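Side-chain contacts in AxyAgu115A (Amphibacillus xylanus NBRC 15112, PDB 6NPS), which probably removes glucuronic acid side groups from glucuronoxylan as a family GH115 alpha-glucuronidase: residues 436-440 with 441-445; 688-691 with 692-695; 77-81 with 82-86. The protein carries 3 engineered substitutions. All coordinates share one frame; numbering follows the deposited sequence.

Contact 1. Residues 436-440 with 441-445; sequences TMAYD and FGVRD
The extended side chain of Arg-444 crosses Tyr-439 at about a right angle and meets it in two ways. The first is polar. NE and NH2 of Arg-444 both donate side-on to Tyr-439 O, with NE at 2.9 Å. This oxygen lies in the guanidinium plane. It takes a third bond from Gly-442 N.

The second is stacking. The guanidinium lies flat on one ring face of Tyr-439, with planes 14° apart. Arg-444 CG also makes a CH-pi contact with this ring, 3.7 Å from its centroid. Tyr-439 CG is anti to the backbone N (chi1 -168°), which lays the ring against the arginine. Phe-471 also stacks on Tyr-439.

Backbone bonds form a Schellman motif that ends helix 428-440. Val-443 N bonds Ala-438 O at 2.9 Å, and Gly-442 is the positive-phi residue.

The apolar contacts are Met-437 with Phe-441 and Ala-438 with Val-443. The first two run alongside each other, with CE of Met-437 3.5 Å from CE1 of Phe-441. Ala-438 CB meets Val-443 CB at 4.1 Å.

Three donors thus satisfy one carbonyl at the helix C-terminus. The arginine's positive charge would probably offset the partial negative charge at this end of the helix.

Contact 2. Residues 688-691 with 692-695; sequences PLVD and FLEP
Phe-692 and Leu-689 meet on the buried, tightly packed side of this short turn. CD2 of Leu-689 approaches CE2 of Phe-692 at 3.9 Å, and the two side chains cross obliquely. With chi1 at -178° the Leu-689 CG lies beside its carbonyl carbon, and chi2 then turns CD2 to the ring. The ring is packed further by Val-772 and Val-774 of strand 766-775 and by Val-744 and Val-746 of strand 739-746. Ala-700 touches both Leu-689 and Phe-692.

The looser side holds a second apolar pair, Val-690 and Leu-693, both partly exposed. Leu-693 CD1 rests 3.7 Å from CB of Val-690, with CG1 of Val-690 a little farther from the same methyl. Pro-773 also touches Leu-693.

The backbone makes a 3-10 turn in the loop that leads from strand 686-688 to strand 700-706. These strands belong to two different sheets. Leu-693 N donates to Val-690 O at 3.0 Å. The next bond, Glu-694 N to Asp-691 O, is long and weak at 3.4 Å.

In contrast to the close-packed ring, the polar groups of the turn are bridged by two waters. One water donates to Leu-689 O and accepts from Phe-692 N at 2.8 Å, so it joins two backbone groups that do not bond each other directly. Another donates to Asp-691 O at 2.7 Å and to Glu-694 OE1 at 3.0 Å. This ties the carboxylate of Glu-694 to the turn through water, while its OE1 also forms a salt bridge with Arg-968, the C-terminal residue.

Contact 3. Residues 77-81 with 82-86; sequences DELNA and AALID. Engineered in segment 77-81: Ala-81 (natural residue Lys). Engineered in segment 82-86: Ala-82 (natural residue Lys), Ala-83 (natural residue Glu).
Ile-85 turns its longer branch back against the last turn of helix 74-81. Its CG1 stands between the backbone N and the carbonyl carbon (chi1 58°). From there the branch runs on extended, and CD1 of Ile-85 comes alongside Leu-79 at CB, 3.8 Å away. CG1 of Ile-85 lies 3.6 Å from Asn-80 N. Strand 97-106 adds Leu-98, Gln-100 and Val-102 around Ile-85, and Pro-105 touches Leu-79. An alanine in place of Ile-85 would lose this branch and would probably leave a gap between Leu-79 and the strand.

Leu-84 is more loosely placed. Its CD1 is 4.4 Å from CD2 of Leu-79.

Asn-80 is turned differently. Its CG is anti to the backbone N (chi1 -170°), and this brings OD1 toward the chain after the turn. OD1 accepts from Leu-87 N, just beyond the segment. A water donates to Ile-85 O at 2.7 Å and is also within bonding distance of Asn-80 O.

The backbone next to these side chains is a Schellman motif. Leu-84 N donates to Leu-79 O at 3.0 Å, and Ala-83 N donates to Asn-80 O at 2.9 Å. Ala-83 has positive phi. Ala-81, Ala-82 and Ala-83 are engineered, replacing Lys, Lys and Glu, and they are exposed.

The chemistry is therefore divided. Leu-79 and Ile-85 join the helix end to strand 97-106 by apolar contact, while backbone bonds close the turn and Asn-80 OD1 takes the N-H of Leu-87.

In the fold
The three contacts lie in series along the chain, in the order 3, 1, 2. None touches another. Contact 1 is the most central, its centre about 18 Å from the centre of the chain, where helix 428-440 ends and the chain leads into strand 446-450 of the parallel barrel. The centres of contacts 1 and 3 are about 39 Å apart, and those of contacts 1 and 2 about 48 Å. Contacts 2 and 3 lie on opposite sides of the chain's centre, their centres about 78 Å apart. Contacts 1 and 3 share the Schellman ending that contact 2 lacks. A glycerol, probably from crystallisation, bonds Gly-442 O in contact 1; such molecules often mark pockets.

Contact 1. Residues 436-440 with 441-445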
loop_
_atom_site.group_PDB
_atom_site.type_symbol
_atom_site.label_atom_id
_atom_site.label_comp_id
_atom_site.label_asym_id
_atom_site.label_seq_id
_atom_site.Cartn_x
_atom_site.Cartn_y
_atom_site.Cartn_z
ATOM N N THR A 436 -40.155 10.083 -10.383
ATOM C CA THR A 436 -41.442 9.551 -10.824
ATOM C C THR A 436 -41.969 8.495 -9.872
ATOM O O THR A 436 -43.187 8.366 -9.719
ATOM C CB THR A 436 -41.388 8.966 -12.244
ATOM O OG1 THR A 436 -40.412 7.903 -12.310
ATOM C CG2 THR A 436 -41.036 10.068 -13.238
ATOM N N MET A 437 -41.087 7.716 -9.244
ATOM C CA MET A 437 -41.569 6.773 -8.244
ATOM C C MET A 437 -42.231 7.496 -7.065
ATOM O O MET A 437 -43.257 7.038 -6.535
ATOM C CB MET A 437 -40.417 5.917 -7.757
ATOM C CG MET A 437 -40.879 4.766 -6.931
ATOM S SD MET A 437 -39.483 3.718 -6.557
ATOM C CE MET A 437 -40.263 2.415 -5.631
ATOM N N ALA A 438 -41.653 8.613 -6.629
ATOM C CA ALA A 438 -42.259 9.380 -5.534
ATOM C C ALA A 438 -43.648 9.875 -5.920
ATOM O O ALA A 438 -44.603 9.775 -5.131
ATOM C CB ALA A 438 -41.356 10.550 -5.180
ATOM N N TYR A 439 -43.806 10.342 -7.165
ATOM C CA TYR A 439 -45.133 10.740 -7.637
ATOM C C TYR A 439 -46.087 9.555 -7.688
ATOM O O TYR A 439 -47.256 9.668 -7.304
ATOM C CB TYR A 439 -45.003 11.384 -9.016
ATOM C CG TYR A 439 -46.233 12.098 -9.497
ATOM C CD1 TYR A 439 -47.274 11.399 -10.097
ATOM C CD2 TYR A 439 -46.353 13.478 -9.365
ATOM C CE1 TYR A 439 -48.422 12.068 -10.569
ATOM C CE2 TYR A 439 -47.473 14.139 -9.822
ATOM C CZ TYR A 439 -48.504 13.428 -10.420
ATOM O OH TYR A 439 -49.612 14.090 -10.882
ATOM N N ASP A 440 -45.610 8.415 -8.191
ATOM C CA ASP A 440 -46.423 7.204 -8.252
ATOM C C ASP A 440 -46.901 6.766 -6.872
ATOM O O ASP A 440 -47.970 6.162 -6.743
ATOM C CB ASP A 440 -45.626 6.064 -8.897
ATOM C CG ASP A 440 -45.263 6.330 -10.400
ATOM O OD1 ASP A 440 -45.898 7.207 -11.056
ATOM O OD2 ASP A 440 -44.325 5.632 -10.920
ATOM N N PHE A 441 -46.107 6.987 -5.839
ATOM C CA PHE A 441 -46.550 6.648 -4.494
ATOM C C PHE A 441 -47.374 7.771 -3.848
ATOM O O PHE A 441 -47.625 7.722 -2.639
ATOM C CB PHE A 441 -45.353 6.330 -3.597
ATOM C CG PHE A 441 -44.831 4.902 -3.723
ATOM C CD1 PHE A 441 -44.082 4.531 -4.827
ATOM C CD2 PHE A 441 -45.081 3.959 -2.718
ATOM C CE1 PHE A 441 -43.571 3.242 -4.946
ATOM C CE2 PHE A 441 -44.588 2.677 -2.811
ATOM C CZ PHE A 441 -43.817 2.316 -3.932
ATOM N N GLY A 442 -47.745 8.798 -4.604
ATOM C CA GLY A 442 -48.617 9.826 -4.080
ATOM C C GLY A 442 -47.910 10.973 -3.396
ATOM O O GLY A 442 -48.524 11.643 -2.567
ATOM N N VAL A 443 -46.654 11.242 -3.728
ATOM C CA VAL A 443 -45.931 12.398 -3.193
ATOM C C VAL A 443 -46.065 13.511 -4.217
ATOM O O VAL A 443 -45.269 13.605 -5.157
ATOM C CB VAL A 443 -44.459 12.095 -2.917
ATOM C CG1 VAL A 443 -43.767 13.370 -2.308
ATOM C CG2 VAL A 443 -44.341 10.932 -1.934
ATOM N N ARG A 444 -47.043 14.384 -4.020
ATOM C CA ARG A 444 -47.438 15.279 -5.092
ATOM C C ARG A 444 -47.673 16.713 -4.664
ATOM O O ARG A 444 -47.985 17.540 -5.522
ATOM C CB ARG A 444 -48.718 14.759 -5.764
ATOM C CG ARG A 444 -48.502 13.451 -6.473
ATOM C CD ARG A 444 -49.779 12.867 -6.995
ATOM N NE ARG A 444 -49.541 11.506 -7.443
ATOM C CZ ARG A 444 -50.452 10.751 -8.043
ATOM N NH1 ARG A 444 -51.678 11.239 -8.279
ATOM N NH2 ARG A 444 -50.159 9.508 -8.381
ATOM N N ASP A 445 -47.537 17.043 -3.387
ATOM C CA ASP A 445 -47.856 18.400 -2.960
ATOM C C ASP A 445 -46.649 19.322 -2.919
ATOM O O ASP A 445 -46.779 20.518 -3.195
ATOM C CB ASP A 445 -48.526 18.355 -1.594
ATOM C CG ASP A 445 -50.010 17.994 -1.710
ATOM O OD1 ASP A 445 -50.324 16.828 -2.064
ATOM O OD2 ASP A 445 -50.855 18.890 -1.485
#

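Contact 2. Residues 688-691 with 692-695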
loop_
_atom_site.group_PDB
_atom_site.type_symbol
_atom_site.label_atom_id
_atom_site.label_comp_id
_atom_site.label_asym_id
_atom_site.label_seq_id
_atom_site.Cartn_x
_atom_site.Cartn_y
_atom_site.Cartn_z
ATOM N N PRO A 688 -1.999 -17.620 -19.206
ATOM C CA PRO A 688 -3.150 -17.842 -20.097
ATOM C C PRO A 688 -3.724 -16.566 -20.697
ATOM O O PRO A 688 -3.909 -15.550 -20.026
ATOM C CB PRO A 688 -4.184 -18.500 -19.170
ATOM C CG PRO A 688 -3.876 -17.915 -17.810
ATOM C CD PRO A 688 -2.349 -17.789 -17.784
ATOM N N LEU A 689 -4.040 -16.625 -21.987
ATOM C CA LEU A 689 -4.679 -15.515 -22.673
ATOM C C LEU A 689 -6.006 -16.067 -23.167
ATOM O O LEU A 689 -6.029 -16.904 -24.085
ATOM C CB LEU A 689 -3.810 -15.015 -23.822
ATOM C CG LEU A 689 -4.340 -13.833 -24.607
ATOM C CD1 LEU A 689 -3.166 -13.098 -25.233
ATOM C CD2 LEU A 689 -5.270 -14.343 -25.686
ATOM N N VAL A 690 -7.113 -15.613 -22.581
ATOM C CA VAL A 690 -8.353 -16.362 -22.731
ATOM C C VAL A 690 -9.365 -15.673 -23.652
ATOM O O VAL A 690 -10.500 -16.136 -23.756
ATOM C CB VAL A 690 -8.971 -16.672 -21.359
ATOM C CG1 VAL A 690 -7.982 -17.486 -20.533
ATOM C CG2 VAL A 690 -9.409 -15.382 -20.638
ATOM N N ASP A 691 -8.974 -14.605 -24.352
ATOM C CA ASP A 691 -9.941 -13.818 -25.121
ATOM C C ASP A 691 -10.669 -14.662 -26.173
ATOM O O ASP A 691 -11.852 -14.416 -26.460
ATOM C CB ASP A 691 -9.245 -12.640 -25.796
ATOM C CG ASP A 691 -8.472 -11.748 -24.800
ATOM O OD1 ASP A 691 -7.515 -12.244 -24.151
ATOM O OD2 ASP A 691 -8.807 -10.544 -24.697
ATOM N N PHE A 692 -9.980 -15.651 -26.784
ATOM C CA PHE A 692 -10.605 -16.399 -27.884
ATOM C C PHE A 692 -11.497 -17.516 -27.382
ATOM O O PHE A 692 -12.049 -18.254 -28.198
ATOM C CB PHE A 692 -9.534 -16.966 -28.839
ATOM C CG PHE A 692 -8.656 -15.894 -29.430
ATOM C CD1 PHE A 692 -9.091 -15.137 -30.509
ATOM C CD2 PHE A 692 -7.412 -15.602 -28.867
ATOM C CE1 PHE A 692 -8.281 -14.119 -31.046
ATOM C CE2 PHE A 692 -6.617 -14.586 -29.380
ATOM C CZ PHE A 692 -7.047 -13.847 -30.468
ATOM N N LEU A 693 -11.676 -17.634 -26.058
ATOM C CA LEU A 693 -12.685 -18.531 -25.516
ATOM C C LEU A 693 -14.105 -18.069 -25.837
ATOM O O LEU A 693 -15.047 -18.845 -25.659
ATOM C CB LEU A 693 -12.478 -18.668 -24.000
ATOM C CG LEU A 693 -11.256 -19.504 -23.576
ATOM C CD1 LEU A 693 -11.138 -19.602 -22.080
ATOM C CD2 LEU A 693 -11.267 -20.938 -24.190
ATOM N N GLU A 694 -14.289 -16.833 -26.342
ATOM C CA GLU A 694 -15.597 -16.492 -26.920
ATOM C C GLU A 694 -15.544 -16.586 -28.437
ATOM O O GLU A 694 -14.684 -15.946 -29.056
ATOM C CB GLU A 694 -16.005 -15.087 -26.483
ATOM C CG GLU A 694 -15.923 -14.999 -24.962
ATOM C CD GLU A 694 -16.421 -13.691 -24.315
ATOM O OE1 GLU A 694 -16.125 -12.576 -24.810
ATOM O OE2 GLU A 694 -17.074 -13.795 -23.258
ATOM N N PRO A 695 -16.463 -17.339 -29.052
ATOM C CA PRO A 695 -16.360 -17.644 -30.491
ATOM C C PRO A 695 -16.370 -16.434 -31.408
ATOM O O PRO A 695 -15.856 -16.532 -32.528
ATOM C CB PRO A 695 -17.598 -18.512 -30.766
ATOM C CG PRO A 695 -18.213 -18.796 -29.469
ATOM C CD PRO A 695 -17.728 -17.810 -28.469
HETATM O O HOH W 1 -7.859 -17.311 -25.933
HETATM O O HOH W 2 -13.134 -12.626 -24.844
#

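Contact 3. Residues 77-81 with 82-86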
loop_
_atom_site.group_PDB
_atom_site.type_symbol
_atom_site.label_atom_id
_atom_site.label_comp_id
_atom_site.label_asym_id
_atom_site.label_seq_id
_atom_site.Cartn_x
_atom_site.Cartn_y
_atom_site.Cartn_z
ATOM N N ASP A 77 -61.452 42.247 -18.077
ATOM C CA ASP A 77 -62.895 42.143 -17.928
ATOM C C ASP A 77 -63.617 42.679 -19.156
ATOM O O ASP A 77 -64.622 42.101 -19.590
ATOM C CB ASP A 77 -63.340 42.878 -16.669
ATOM C CG ASP A 77 -62.974 42.120 -15.404
ATOM O OD1 ASP A 77 -63.194 40.886 -15.377
ATOM O OD2 ASP A 77 -62.482 42.745 -14.435
ATOM N N GLU A 78 -63.138 43.789 -19.725
ATOM C CA GLU A 78 -63.777 44.323 -20.932
ATOM C C GLU A 78 -63.686 43.331 -22.085
ATOM O O GLU A 78 -64.669 43.103 -22.801
ATOM C CB GLU A 78 -63.133 45.641 -21.354
ATOM C CG GLU A 78 -63.438 46.838 -20.505
ATOM C CD GLU A 78 -62.552 48.021 -20.863
ATOM O OE1 GLU A 78 -62.005 48.660 -19.934
ATOM O OE2 GLU A 78 -62.386 48.296 -22.070
ATOM N N LEU A 79 -62.488 42.774 -22.311
ATOM C CA LEU A 79 -62.315 41.779 -23.365
ATOM C C LEU A 79 -63.260 40.604 -23.166
ATOM O O LEU A 79 -63.922 40.163 -24.115
ATOM C CB LEU A 79 -60.868 41.313 -23.402
ATOM C CG LEU A 79 -59.807 42.373 -23.728
ATOM C CD1 LEU A 79 -58.473 41.691 -23.978
ATOM C CD2 LEU A 79 -60.167 43.270 -24.932
ATOM N N ASN A 80 -63.350 40.107 -21.931
ATOM C CA ASN A 80 -64.268 39.032 -21.597
ATOM C C ASN A 80 -65.710 39.430 -21.884
ATOM O O ASN A 80 -66.463 38.665 -22.494
ATOM C CB ASN A 80 -64.097 38.668 -20.121
ATOM C CG ASN A 80 -64.821 37.409 -19.752
ATOM O OD1 ASN A 80 -64.522 36.334 -20.290
ATOM N ND2 ASN A 80 -65.777 37.518 -18.829
ATOM N N ALA A 81 -66.114 40.621 -21.421
ATOM C CA ALA A 81 -67.470 41.106 -21.656
ATOM C C ALA A 81 -67.790 41.161 -23.145
ATOM O O ALA A 81 -68.913 40.849 -23.560
ATOM C CB ALA A 81 -67.644 42.484 -21.016
ATOM N N ALA A 82 -66.819 41.547 -23.969
ATOM C CA ALA A 82 -67.064 41.608 -25.404
ATOM C C ALA A 82 -66.902 40.251 -26.072
ATOM O O ALA A 82 -67.067 40.155 -27.296
ATOM C CB ALA A 82 -66.117 42.620 -26.053
ATOM N N ALA A 83 -66.546 39.221 -25.300
ATOM C CA ALA A 83 -66.436 37.850 -25.779
ATOM C C ALA A 83 -65.269 37.674 -26.751
ATOM O O ALA A 83 -65.316 36.834 -27.654
ATOM C CB ALA A 83 -67.759 37.373 -26.406
ATOM N N LEU A 84 -64.206 38.460 -26.585
ATOM C CA LEU A 84 -62.991 38.202 -27.349
ATOM C C LEU A 84 -62.098 37.175 -26.674
ATOM O O LEU A 84 -61.331 36.491 -27.355
ATOM C CB LEU A 84 -62.217 39.498 -27.602
ATOM C CG LEU A 84 -63.048 40.710 -28.033
ATOM C CD1 LEU A 84 -62.117 41.738 -28.623
ATOM C CD2 LEU A 84 -64.124 40.345 -29.061
ATOM N N ILE A 85 -62.195 37.052 -25.352
ATOM C CA ILE A 85 -61.569 35.995 -24.574
ATOM C C ILE A 85 -62.660 35.376 -23.701
ATOM O O ILE A 85 -63.751 35.932 -23.535
ATOM C CB ILE A 85 -60.403 36.505 -23.702
ATOM C CG1 ILE A 85 -60.888 37.594 -22.735
ATOM C CG2 ILE A 85 -59.229 37.027 -24.572
ATOM C CD1 ILE A 85 -59.784 38.093 -21.764
ATOM N N ASP A 86 -62.358 34.202 -23.149
ATOM C CA ASP A 86 -63.298 33.450 -22.313
ATOM C C ASP A 86 -62.591 33.151 -20.989
ATOM O O ASP A 86 -61.958 32.110 -20.819
ATOM C CB ASP A 86 -63.774 32.180 -23.018
ATOM C CG ASP A 86 -64.707 31.348 -22.157
ATOM O OD1 ASP A 86 -65.067 31.804 -21.051
ATOM O OD2 ASP A 86 -65.087 30.238 -22.583
HETATM O O HOH W 3 -66.358 35.553 -22.999
#